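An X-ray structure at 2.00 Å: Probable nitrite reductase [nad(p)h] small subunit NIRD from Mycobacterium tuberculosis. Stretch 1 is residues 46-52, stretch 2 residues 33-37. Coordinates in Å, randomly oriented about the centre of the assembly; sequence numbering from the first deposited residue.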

# COMPACT_ATOMS: atom_id res chain seq x y z
N HIS A 46 3.79 0.48 4.06
CA HIS A 46 3.70 -0.26 2.82
C HIS A 46 2.74 0.44 1.87
O HIS A 46 1.67 0.91 2.29
CB HIS A 46 3.24 -1.70 3.08
CG HIS A 46 4.20 -2.48 3.93
ND1 HIS A 46 5.25 -3.20 3.41
CD2 HIS A 46 4.28 -2.61 5.28
CE1 HIS A 46 5.94 -3.75 4.38
NE2 HIS A 46 5.36 -3.41 5.54
N ALA A 47 3.12 0.51 0.60
CA ALA A 47 2.28 1.17 -0.41
C ALA A 47 1.97 0.22 -1.55
O ALA A 47 2.89 -0.32 -2.20
CB ALA A 47 2.96 2.44 -0.93
N VAL A 48 0.68 -0.00 -1.79
CA VAL A 48 0.24 -0.85 -2.90
C VAL A 48 -0.78 -0.09 -3.76
O VAL A 48 -1.28 0.97 -3.36
CB VAL A 48 -0.35 -2.21 -2.42
CG1 VAL A 48 0.71 -3.03 -1.68
CG2 VAL A 48 -1.58 -2.00 -1.54
N GLY A 49 -1.07 -0.62 -4.94
CA GLY A 49 -2.09 -0.03 -5.80
C GLY A 49 -3.40 0.20 -5.06
O GLY A 49 -3.85 -0.65 -4.30
N ASN A 50 -4.01 1.37 -5.26
CA ASN A 50 -5.27 1.69 -4.59
C ASN A 50 -6.49 1.09 -5.30
O ASN A 50 -7.61 1.07 -4.75
CB ASN A 50 -5.43 3.21 -4.46
CG ASN A 50 -6.44 3.60 -3.40
OD1 ASN A 50 -6.54 2.96 -2.35
ND2 ASN A 50 -7.21 4.64 -3.69
N VAL A 51 -6.29 0.61 -6.52
CA VAL A 51 -7.39 0.08 -7.30
C VAL A 51 -7.52 -1.44 -7.17
O VAL A 51 -6.57 -2.19 -7.46
CB VAL A 51 -7.27 0.47 -8.79
CG1 VAL A 51 -8.45 -0.09 -9.58
CG2 VAL A 51 -7.19 1.99 -8.93
N ASP A 52 -8.68 -1.90 -6.71
CA ASP A 52 -8.99 -3.32 -6.65
C ASP A 52 -8.89 -3.87 -8.06
O ASP A 52 -9.58 -3.40 -8.96
CB ASP A 52 -10.41 -3.55 -6.08
CG ASP A 52 -10.79 -5.03 -5.98
OD1 ASP A 52 -10.65 -5.78 -6.98
OD2 ASP A 52 -11.24 -5.45 -4.90
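Stretch 2, residues 33-37: SQVAL

Residues 34-37 of the second stretch form an extended strand that lies beside strand 46-49 and runs antiparallel to it, the N-to-C directions making an angle of 140°, with the axes 4.4 Å apart at closest approach. The pairing is centred on Val48 and Ala36, which exchange two backbone hydrogen bonds: Ala36 N donates to Val48 O at 2.6 Å, and Val48 N to Ala36 O at 3.0 Å. A third, from Asn50 N to Gln34 O at 3.1 Å, carries the ladder past the end of strand 46-49 into the loop. In the non-hydrogen-bonded pairs flanking this centre the backbones draw closer, CA to CA being 4.4 Å for Ala47 and Leu37 and 4.7 Å for Gly49 and Val35. Here CA-H groups meet carbonyl oxygens: Leu37 CA lies 3.4 Å from His46 O, and Ala47 CA the same distance, 3.4 Å, from Ala36 O.

The side chains fit by size. On the face bearing Ala47 and Leu37, the small methyl of Ala47 leaves room for larger neighbours: Val35 CG1 comes within 3.6 Å of Ala47 CB, and Leu37, with chi1 t and chi2 p, brings CD1 to 4.2 Å from the same CB. On the face of Val48 and Ala36 the relation is reversed. Ala36 is the small partner, its CB 4.2 Å from Val48 CG2 and 3.5 Å from Asn50 OD1, so that the alanine methyl is approached by both residues. Asn50, whose CA-to-CB bond points toward stretch 2, also sets its CB 3.9 Å from Gln34 CB. Gly49 presents no side chain opposite Val35. At the margin, Val51 makes a looser contact, CG2 to Gln34 OE1 at 4.3 Å, while Ser33 and Asp52 take no part. Together the two stretches bury 427 Å².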

# COMPACT_ATOMS: atom_id res chain seq x y z
N SER A 33 -0.47 8.13 -10.34
CA SER A 33 -0.72 6.80 -9.76
C SER A 33 -1.42 6.96 -8.41
O SER A 33 -1.11 7.88 -7.65
CB SER A 33 0.59 6.03 -9.55
OG SER A 33 1.35 5.98 -10.74
N GLN A 34 -2.36 6.07 -8.13
CA GLN A 34 -3.10 6.09 -6.88
C GLN A 34 -2.61 4.94 -6.04
O GLN A 34 -2.52 3.81 -6.52
CB GLN A 34 -4.60 5.92 -7.10
CG GLN A 34 -5.20 6.81 -8.14
CD GLN A 34 -6.67 6.53 -8.27
OE1 GLN A 34 -7.28 5.95 -7.36
NE2 GLN A 34 -7.26 6.91 -9.40
N VAL A 35 -2.34 5.23 -4.78
CA VAL A 35 -1.66 4.30 -3.90
C VAL A 35 -2.42 4.12 -2.59
O VAL A 35 -2.97 5.08 -2.05
CB VAL A 35 -0.24 4.83 -3.63
CG1 VAL A 35 0.27 4.39 -2.29
CG2 VAL A 35 0.69 4.42 -4.77
N ALA A 36 -2.50 2.88 -2.09
CA ALA A 36 -3.02 2.64 -0.75
C ALA A 36 -1.83 2.49 0.20
O ALA A 36 -1.02 1.56 0.05
CB ALA A 36 -3.89 1.38 -0.72
N LEU A 37 -1.73 3.40 1.16
CA LEU A 37 -0.61 3.43 2.10
C LEU A 37 -1.04 2.98 3.49
O LEU A 37 -2.04 3.47 4.03
CB LEU A 37 -0.02 4.84 2.18
CG LEU A 37 1.11 5.08 3.20
CD1 LEU A 37 2.41 4.34 2.82
CD2 LEU A 37 1.36 6.58 3.39